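Local coordinates for protein UDP-galactopyranose mutase (Deinococcus radiodurans, PDB 3HDQ) that probably interconverts UDP-galactopyranose and UDP-galactofuranose, using a bound flavin-adenine dinucleotide as its cofactor, at residues A[343-346]-A[347-351]; A[241-244]-A[245-249]; A[135-138]-A[139-143]. All coordinates share one frame; numbering follows the deposited sequence.

Contact 1: residues A[343-346]-A[347-351]; sequences AELY and KKYEA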
loop_
_atom_site.group_PDB
_atom_site.type_symbol
_atom_site.label_atom_id
_atom_site.label_comp_id
_atom_site.label_asym_id
_atom_site.label_seq_id
_atom_site.Cartn_x
_atom_site.Cartn_y
_atom_site.Cartn_z
ATOM N N ALA A 343 25.642 -16.289 21.139
ATOM C CA ALA A 343 25.956 -15.064 21.875
ATOM C C ALA A 343 27.450 -14.775 21.770
ATOM O O ALA A 343 27.887 -13.624 21.787
ATOM C CB ALA A 343 25.545 -15.195 23.339
ATOM N N GLU A 344 28.211 -15.860 21.680
ATOM C CA GLU A 344 29.646 -15.841 21.482
ATOM C C GLU A 344 29.960 -15.119 20.185
ATOM O O GLU A 344 30.666 -14.116 20.170
ATOM C CB GLU A 344 30.132 -17.296 21.400
ATOM C CG GLU A 344 31.593 -17.504 21.044
ATOM C CD GLU A 344 32.513 -17.344 22.241
ATOM O OE1 GLU A 344 32.148 -16.596 23.173
ATOM O OE2 GLU A 344 33.600 -17.964 22.244
ATOM N N LEU A 345 29.427 -15.650 19.094
ATOM C CA LEU A 345 29.611 -15.068 17.775
ATOM C C LEU A 345 29.122 -13.612 17.704
ATOM O O LEU A 345 29.807 -12.753 17.143
ATOM C CB LEU A 345 28.876 -15.909 16.743
ATOM C CG LEU A 345 29.584 -16.197 15.433
ATOM C CD1 LEU A 345 28.568 -16.277 14.327
ATOM C CD2 LEU A 345 30.636 -15.140 15.133
ATOM N N TYR A 346 27.949 -13.332 18.274
ATOM C CA TYR A 346 27.426 -11.969 18.237
ATOM C C TYR A 346 28.351 -10.974 18.927
ATOM O O TYR A 346 28.549 -9.866 18.441
ATOM C CB TYR A 346 26.020 -11.842 18.842
ATOM C CG TYR A 346 25.615 -10.391 18.967
ATOM C CD1 TYR A 346 25.397 -9.609 17.833
ATOM C CD2 TYR A 346 25.506 -9.784 20.205
ATOM C CE1 TYR A 346 25.048 -8.266 17.937
ATOM C CE2 TYR A 346 25.156 -8.439 20.320
ATOM C CZ TYR A 346 24.928 -7.689 19.183
ATOM O OH TYR A 346 24.579 -6.366 19.298
ATOM N N LYS A 347 28.890 -11.370 20.073
ATOM C CA LYS A 347 29.816 -10.538 20.834
ATOM C C LYS A 347 30.937 -9.982 19.939
ATOM O O LYS A 347 31.359 -8.833 20.080
ATOM C CB LYS A 347 30.418 -11.367 21.965
ATOM C CG LYS A 347 30.319 -10.719 23.339
ATOM C CD LYS A 347 28.865 -10.656 23.802
ATOM C CE LYS A 347 28.731 -10.927 25.302
ATOM N NZ LYS A 347 29.440 -9.920 26.147
ATOM N N LYS A 348 31.402 -10.804 19.006
ATOM C CA LYS A 348 32.476 -10.407 18.105
ATOM C C LYS A 348 31.986 -9.370 17.093
ATOM O O LYS A 348 32.699 -8.413 16.777
ATOM C CB LYS A 348 33.029 -11.630 17.367
ATOM C CG LYS A 348 33.293 -12.824 18.268
ATOM C CD LYS A 348 34.741 -12.904 18.686
ATOM C CE LYS A 348 35.578 -13.336 17.500
ATOM N NZ LYS A 348 34.833 -14.378 16.735
ATOM N N TYR A 349 30.778 -9.574 16.573
ATOM C CA TYR A 349 30.210 -8.640 15.603
ATOM C C TYR A 349 29.875 -7.332 16.283
ATOM O O TYR A 349 29.986 -6.261 15.687
ATOM C CB TYR A 349 28.970 -9.228 14.926
ATOM C CG TYR A 349 29.301 -10.188 13.803
ATOM C CD1 TYR A 349 28.982 -11.540 13.894
ATOM C CD2 TYR A 349 29.941 -9.742 12.654
ATOM C CE1 TYR A 349 29.284 -12.419 12.859
ATOM C CE2 TYR A 349 30.243 -10.609 11.616
ATOM C CZ TYR A 349 29.920 -11.942 11.722
ATOM O OH TYR A 349 30.235 -12.794 10.688
ATOM N N GLU A 350 29.479 -7.439 17.545
ATOM C CA GLU A 350 29.120 -6.295 18.365
ATOM C C GLU A 350 30.313 -5.374 18.611
ATOM O O GLU A 350 30.159 -4.152 18.668
ATOM C CB GLU A 350 28.539 -6.781 19.692
ATOM C CG GLU A 350 28.155 -5.673 20.663
ATOM C CD GLU A 350 27.510 -6.214 21.941
ATOM O OE1 GLU A 350 26.650 -5.518 22.518
ATOM O OE2 GLU A 350 27.852 -7.343 22.362
ATOM N N ALA A 351 31.499 -5.961 18.770
ATOM C CA ALA A 351 32.719 -5.175 18.936
ATOM C C ALA A 351 32.999 -4.398 17.661
ATOM O O ALA A 351 33.409 -3.243 17.710
ATOM C CB ALA A 351 33.904 -6.070 19.281
#
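Glu350 lays its CB over one face of the Tyr346 ring, 4.0 Å from the ring centroid and 23° off the ring normal, a CH-pi contact displaced toward the rim. The two residues stand one helical turn apart. Beyond CB the glutamate chain slants across the phenol, its carboxylate turned 38° from the ring plane; OE2 comes to 3.6 Å from Tyr346 CE2, a van der Waals approach to a ring carbon. Both side chains leave the helix with CG anti to the backbone N (chi1 172° for Tyr346), which sends the ring forward along the helix and carries the extended glutamate across it. An alanine in place of Tyr346 would remove this aromatic surface and is likely to leave the Glu350 methylenes without their ring and the carboxylate freer to turn.

On another side of the same turn Leu345 and Tyr349 lie side by side and point the same way, Leu345 CD2 resting 3.8 Å from Tyr349 CE1. Behind both pairs is the i to i+4 backbone ladder: Glu350 N donates to Tyr346 O at 2.7 Å and Lys347 N to Ala343 O at 3.0 Å, while the Tyr349 N bond to Leu345 O is weak.

The Tyr349 hydroxyl is hydrogen-bonded to Gly270 O and Tyr269 N, and its ring meets that of Tyr269 edge-to-face. Helix 340-355 thus lies against helix 261-264, where Tyr346 packs on Val261 and Tyr349 on Asp262, and Tyr349 also touches Phe265 in the loop that follows.

Contact 2: residues A[241-244]-A[245-249]; sequences TDYR and EIADF. With FAD (flavin-adenine dinucleotide), chain L.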
loop_
_atom_site.group_PDB
_atom_site.type_symbol
_atom_site.label_atom_id
_atom_site.label_comp_id
_atom_site.label_asym_id
_atom_site.label_seq_id
_atom_site.Cartn_x
_atom_site.Cartn_y
_atom_site.Cartn_z
ATOM N N THR A 241 15.170 -1.578 -2.591
ATOM C CA THR A 241 16.544 -1.081 -2.623
ATOM C C THR A 241 17.440 -1.577 -1.477
ATOM O O THR A 241 17.281 -1.177 -0.334
ATOM C CB THR A 241 16.552 0.457 -2.630
ATOM O OG1 THR A 241 15.764 0.939 -3.728
ATOM C CG2 THR A 241 17.971 0.988 -2.738
ATOM N N ASP A 242 18.387 -2.453 -1.791
ATOM C CA ASP A 242 19.432 -2.814 -0.834
ATOM C C ASP A 242 20.315 -1.593 -0.641
ATOM O O ASP A 242 20.745 -0.998 -1.627
ATOM C CB ASP A 242 20.268 -3.976 -1.378
ATOM C CG ASP A 242 21.127 -4.642 -0.301
ATOM O OD1 ASP A 242 22.010 -3.973 0.277
ATOM O OD2 ASP A 242 20.914 -5.846 -0.043
ATOM N N TYR A 243 20.589 -1.207 0.604
ATOM C CA TYR A 243 21.391 -0.004 0.837
ATOM C C TYR A 243 22.695 -0.078 0.060
ATOM O O TYR A 243 23.220 0.939 -0.402
ATOM C CB TYR A 243 21.666 0.245 2.323
ATOM C CG TYR A 243 22.739 -0.643 2.922
ATOM C CD1 TYR A 243 24.022 -0.166 3.152
ATOM C CD2 TYR A 243 22.460 -1.958 3.266
ATOM C CE1 TYR A 243 25.008 -0.990 3.706
ATOM C CE2 TYR A 243 23.423 -2.784 3.817
ATOM C CZ TYR A 243 24.697 -2.299 4.034
ATOM O OH TYR A 243 25.646 -3.133 4.581
ATOM N N ARG A 244 23.206 -1.287 -0.106
ATOM C CA ARG A 244 24.460 -1.462 -0.819
ATOM C C ARG A 244 24.395 -1.047 -2.292
ATOM O O ARG A 244 25.396 -0.626 -2.856
ATOM C CB ARG A 244 24.971 -2.889 -0.654
ATOM C CG ARG A 244 25.336 -3.193 0.795
ATOM C CD ARG A 244 25.850 -4.610 0.967
ATOM N NE ARG A 244 24.800 -5.608 0.782
ATOM C CZ ARG A 244 24.378 -6.439 1.730
ATOM N NH1 ARG A 244 24.925 -6.394 2.944
ATOM N NH2 ARG A 244 23.417 -7.319 1.463
ATOM N N GLU A 245 23.223 -1.139 -2.914
ATOM C CA GLU A 245 23.087 -0.675 -4.295
ATOM C C GLU A 245 23.180 0.852 -4.386
ATOM O O GLU A 245 23.245 1.404 -5.479
ATOM C CB GLU A 245 21.776 -1.153 -4.919
ATOM C CG GLU A 245 21.547 -2.658 -4.850
ATOM C CD GLU A 245 20.167 -3.051 -5.349
ATOM O OE1 GLU A 245 19.271 -3.302 -4.516
ATOM O OE2 GLU A 245 19.969 -3.078 -6.577
ATOM N N ILE A 246 23.240 1.517 -3.234
ATOM C CA ILE A 246 23.054 2.965 -3.174
ATOM C C ILE A 246 24.175 3.703 -2.432
ATOM O O ILE A 246 24.471 4.862 -2.726
ATOM C CB ILE A 246 21.674 3.283 -2.540
ATOM C CG1 ILE A 246 20.803 4.012 -3.547
ATOM C CG2 ILE A 246 21.785 3.997 -1.190
ATOM C CD1 ILE A 246 20.622 3.208 -4.798
ATOM N N ALA A 247 24.809 3.011 -1.490
ATOM C CA ALA A 247 25.767 3.623 -0.563
ATOM C C ALA A 247 27.068 4.172 -1.173
ATOM O O ALA A 247 27.762 4.955 -0.540
ATOM C CB ALA A 247 26.086 2.657 0.572
ATOM N N ASP A 248 27.401 3.770 -2.393
ATOM C CA ASP A 248 28.609 4.272 -3.034
ATOM C C ASP A 248 28.442 5.674 -3.594
ATOM O O ASP A 248 29.416 6.412 -3.719
ATOM C CB ASP A 248 29.060 3.334 -4.153
ATOM C CG ASP A 248 29.684 2.070 -3.624
ATOM O OD1 ASP A 248 30.001 2.043 -2.414
ATOM O OD2 ASP A 248 29.858 1.111 -4.411
ATOM N N PHE A 249 27.214 6.050 -3.938
ATOM C CA PHE A 249 27.016 7.326 -4.618
ATOM C C PHE A 249 26.039 8.305 -3.965
ATOM O O PHE A 249 26.092 9.497 -4.235
ATOM C CB PHE A 249 26.681 7.121 -6.102
ATOM C CG PHE A 249 25.436 6.316 -6.348
ATOM C CD1 PHE A 249 25.515 4.963 -6.644
ATOM C CD2 PHE A 249 24.186 6.918 -6.312
ATOM C CE1 PHE A 249 24.366 4.219 -6.887
ATOM C CE2 PHE A 249 23.038 6.186 -6.553
ATOM C CZ PHE A 249 23.128 4.833 -6.841
HETATM P PA FAD L . 12.340 -5.677 10.895
HETATM O O1A FAD L . 10.928 -5.680 10.826
HETATM O O2A FAD L . 12.823 -6.960 10.592
HETATM O O5B FAD L . 12.824 -4.655 9.839
HETATM C C5B FAD L . 14.126 -4.525 9.408
HETATM C C4B FAD L . 14.073 -4.141 7.966
HETATM O O4B FAD L . 15.353 -3.979 7.470
HETATM C C3B FAD L . 13.459 -5.268 7.173
HETATM O O3B FAD L . 12.261 -4.912 6.568
HETATM C C2B FAD L . 14.482 -5.592 6.137
HETATM O O2B FAD L . 13.866 -5.776 4.921
HETATM C C1B FAD L . 15.377 -4.388 6.156
HETATM N N9A FAD L . 16.711 -4.703 5.655
HETATM C C8A FAD L . 17.563 -5.646 6.073
HETATM N N7A FAD L . 18.655 -5.611 5.352
HETATM C C5A FAD L . 18.530 -4.647 4.454
HETATM C C6A FAD L . 19.343 -4.168 3.452
HETATM N N6A FAD L . 20.564 -4.568 3.346
HETATM N N1A FAD L . 18.936 -3.147 2.670
HETATM C C2A FAD L . 17.717 -2.602 2.858
HETATM N N3A FAD L . 16.920 -3.072 3.841
HETATM C C4A FAD L . 17.304 -4.080 4.620
HETATM N N1 FAD L . 6.079 -8.727 18.069
HETATM C C2 FAD L . 5.107 -8.393 18.925
HETATM O O2 FAD L . 5.230 -7.476 19.679
HETATM N N3 FAD L . 3.979 -9.110 18.912
HETATM C C4 FAD L . 3.828 -10.143 18.049
HETATM O O4 FAD L . 2.834 -10.787 18.027
HETATM C C4X FAD L . 4.827 -10.469 17.208
HETATM N N5 FAD L . 4.670 -11.511 16.366
HETATM C C5X FAD L . 5.669 -11.834 15.521
HETATM C C6 FAD L . 5.495 -12.889 14.658
HETATM C C7 FAD L . 6.499 -13.225 13.793
HETATM C C7M FAD L . 6.331 -14.358 12.867
HETATM C C8 FAD L . 7.660 -12.509 13.777
HETATM C C8M FAD L . 8.720 -12.921 12.827
HETATM C C9 FAD L . 7.828 -11.444 14.639
HETATM C C9A FAD L . 6.837 -11.102 15.523
HETATM N N10 FAD L . 6.980 -10.047 16.377
HETATM C C10 FAD L . 5.967 -9.750 17.218
HETATM C "C1'" FAD L . 8.261 -9.306 16.497
HETATM C "C2'" FAD L . 8.368 -8.131 15.552
HETATM O "O2'" FAD L . 8.317 -8.660 14.276
HETATM C "C3'" FAD L . 9.677 -7.361 15.695
HETATM O "O3'" FAD L . 9.850 -6.745 16.893
HETATM C "C4'" FAD L . 9.662 -6.148 14.838
HETATM O "O4'" FAD L . 8.832 -6.481 13.768
HETATM C "C5'" FAD L . 11.076 -5.846 14.440
HETATM O "O5'" FAD L . 11.309 -4.553 14.022
HETATM P P FAD L . 12.665 -4.223 13.344
HETATM O O1P FAD L . 12.600 -2.932 12.782
HETATM O O2P FAD L . 13.648 -4.245 14.359
HETATM O O3P FAD L . 12.962 -5.329 12.285
HETATM O O HOH W 1 26.217 1.705 -4.182
#
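The adenine end of the FAD pocket is bordered here by a tight turn that follows strand 235-239, where an Asx turn at Asp242 presents backbone and carboxylate to the cofactor. Tyr243 N donates to FAD N1A at 3.3 Å, and FAD N6A gives a weak bond to Asp242 OD1, so that one edge of the adenine is read by a main-chain N-H and a side-chain oxygen. The same OD1 takes Arg244 N at 3.0 Å through its anti lone pair, closing the Asx turn. Asp242 OD1 lies 3.3 Å from Arg244 NE but well out of the guanidinium plane, so the attraction is one of charges with no N-H directed at it.

Glu245 reaches back to hold the turn from its other end. Its CG lies beside its own backbone N (chi1 -54°) and the chain extends from there, bringing OE1 to 3.0 Å from Asp242 N, while Glu245 N returns a bond of 2.8 Å to Asp242 O. Tyr243 O then accepts from both Ile246 N and Ala247 N, the latter at 2.8 Å. FAD N6A also sits at the edge of the Tyr243 ring, 3.2 Å from CD2.

Asp242 OD2 is salt-bridged to Arg60, and Glu245 OE2 to Lys236 and Arg54 of the second subunit. The turn therefore joins the cofactor to the dimer interface, its Thr241 and Tyr243 side chains packing on strand 55-58 as the chain passes from strand 235-239 to strand 252-257.

Contact 3: residues A[135-138]-A[139-143]; sequences LNLT and SFQVE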
loop_
_atom_site.group_PDB
_atom_site.type_symbol
_atom_site.label_atom_id
_atom_site.label_comp_id
_atom_site.label_asym_id
_atom_site.label_seq_id
_atom_site.Cartn_x
_atom_site.Cartn_y
_atom_site.Cartn_z
ATOM N N LEU A 135 -8.546 -33.162 36.617
ATOM C CA LEU A 135 -8.487 -32.795 38.036
ATOM C C LEU A 135 -9.479 -31.692 38.387
ATOM O O LEU A 135 -10.153 -31.149 37.517
ATOM C CB LEU A 135 -7.075 -32.350 38.435
ATOM C CG LEU A 135 -5.923 -33.341 38.268
ATOM C CD1 LEU A 135 -4.572 -32.643 38.426
ATOM C CD2 LEU A 135 -6.041 -34.497 39.247
ATOM N N ASN A 136 -9.545 -31.353 39.671
ATOM C CA ASN A 136 -10.366 -30.238 40.126
ATOM C C ASN A 136 -9.627 -29.378 41.127
ATOM O O ASN A 136 -10.191 -28.955 42.135
ATOM C CB ASN A 136 -11.670 -30.733 40.755
ATOM C CG ASN A 136 -12.610 -31.335 39.739
ATOM O OD1 ASN A 136 -13.555 -30.686 39.297
ATOM N ND2 ASN A 136 -12.354 -32.583 39.357
ATOM N N LEU A 137 -8.357 -29.121 40.863
ATOM C CA LEU A 137 -7.595 -28.278 41.762
ATOM C C LEU A 137 -8.149 -26.861 41.794
ATOM O O LEU A 137 -8.641 -26.347 40.789
ATOM C CB LEU A 137 -6.127 -28.248 41.344
ATOM C CG LEU A 137 -5.561 -29.633 41.058
ATOM C CD1 LEU A 137 -4.082 -29.540 40.705
ATOM C CD2 LEU A 137 -5.784 -30.535 42.263
ATOM N N THR A 138 -8.077 -26.246 42.966
ATOM C CA THR A 138 -8.228 -24.810 43.086
ATOM C C THR A 138 -6.863 -24.208 42.780
ATOM O O THR A 138 -5.880 -24.933 42.645
ATOM C CB THR A 138 -8.576 -24.412 44.528
ATOM O OG1 THR A 138 -7.411 -24.563 45.348
ATOM C CG2 THR A 138 -9.705 -25.284 45.080
ATOM N N SER A 139 -6.807 -22.886 42.689
ATOM C CA SER A 139 -5.546 -22.176 42.505
ATOM C C SER A 139 -4.519 -22.448 43.587
ATOM O O SER A 139 -3.313 -22.491 43.311
ATOM C CB SER A 139 -5.791 -20.673 42.415
ATOM O OG SER A 139 -6.120 -20.374 41.084
ATOM N N PHE A 140 -4.992 -22.612 44.817
ATOM C CA PHE A 140 -4.093 -22.906 45.930
ATOM C C PHE A 140 -3.476 -24.299 45.816
ATOM O O PHE A 140 -2.325 -24.512 46.186
ATOM C CB PHE A 140 -4.808 -22.675 47.261
ATOM C CG PHE A 140 -5.463 -21.327 47.338
ATOM C CD1 PHE A 140 -4.723 -20.201 47.659
ATOM C CD2 PHE A 140 -6.803 -21.170 47.015
ATOM C CE1 PHE A 140 -5.319 -18.945 47.702
ATOM C CE2 PHE A 140 -7.402 -19.916 47.049
ATOM C CZ PHE A 140 -6.661 -18.806 47.395
ATOM N N GLN A 141 -4.218 -25.235 45.247
ATOM C CA GLN A 141 -3.703 -26.591 45.125
ATOM C C GLN A 141 -2.778 -26.793 43.924
ATOM O O GLN A 141 -1.840 -27.587 43.992
ATOM C CB GLN A 141 -4.847 -27.595 45.078
ATOM C CG GLN A 141 -5.610 -27.696 46.366
ATOM C CD GLN A 141 -6.946 -28.366 46.156
ATOM O OE1 GLN A 141 -7.583 -28.194 45.113
ATOM N NE2 GLN A 141 -7.378 -29.137 47.135
ATOM N N VAL A 142 -3.036 -26.092 42.827
ATOM C CA VAL A 142 -2.225 -26.306 41.635
ATOM C C VAL A 142 -0.771 -25.862 41.863
ATOM O O VAL A 142 0.155 -26.434 41.291
ATOM C CB VAL A 142 -2.827 -25.648 40.380
ATOM C CG1 VAL A 142 -2.600 -24.143 40.400
ATOM C CG2 VAL A 142 -2.235 -26.286 39.124
ATOM N N GLU A 143 -0.574 -24.869 42.722
ATOM C CA GLU A 143 0.778 -24.482 43.103
ATOM C C GLU A 143 1.487 -25.641 43.793
ATOM O O GLU A 143 2.640 -25.972 43.483
ATOM C CB GLU A 143 0.752 -23.275 44.028
ATOM C CG GLU A 143 2.128 -22.728 44.310
ATOM C CD GLU A 143 2.133 -21.222 44.390
ATOM O OE1 GLU A 143 1.450 -20.674 45.280
ATOM O OE2 GLU A 143 2.813 -20.586 43.555
#
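A capping box joins Thr138, the N-cap residue, to Gln141 at the start of helix 139-149. The Gln141 side chain can be followed outward from the helix. Its CB lies 4.0 Å from Leu137 CB, an apolar contact with the residue just before the cap. CG, set anti to the carbonyl carbon, passes near Thr138 OG1, and the extended chain carries CD on past the same hydroxyl. At the tip OE1 accepts from Thr138 N at 2.9 Å in a nearly straight bond, 167° at the hydrogen, with the donor tilted 17° from the carbonyl plane. OE1 also touches Leu137 CA and the methyl CG2 of Thr138.

The other half of the box runs the opposite way. Thr138 OG1 takes Gln141 N at 3.3 Å, and more weakly Phe140 N, so these first-turn amides, with no preceding helical turn to supply i-4 carbonyls, find an acceptor; Gln141 N also has a weak bond to Thr138 O. A chi1 of 73° tucks OG1 between the backbone N and the carbonyl carbon, where it faces these amides. Thr138 OG1 also lies at the edge of the Phe140 ring, near its plane. The first regular helical bond is Val142 N to Thr138 O at 3.1 Å.

Ser139 OG is hydrogen-bonded to Thr203 O, and Ser139 and Val142 pack on Leu126 of the preceding helix 126-133, whose Asn130 accepts from Leu137 N. On the inner side Leu137 crosses Val142 at about a right angle, its CD1 lying 3.8 Å from Val142 CA and 4.1 Å from Val142 CG2.

All three contacts are local, each within one continuous run of chain, but they sit on different elements. Contacts 1 and 3 are surface contacts on helices: contact 1 lies inside helix 340-355 and relies on aromatic and aliphatic packing, contact 3 at the start of helix 139-149, where side-chain hydrogen bonds dominate. Contact 2 is partly buried, lies in a loop, and is the one that touches FAD and the second subunit; charges and backbone amides prevail there. The centres of contacts 1 and 2 are about 25 Å apart, whereas contacts 2 and 3 lie on opposite sides of the chain's centre, about 60 Å between centres.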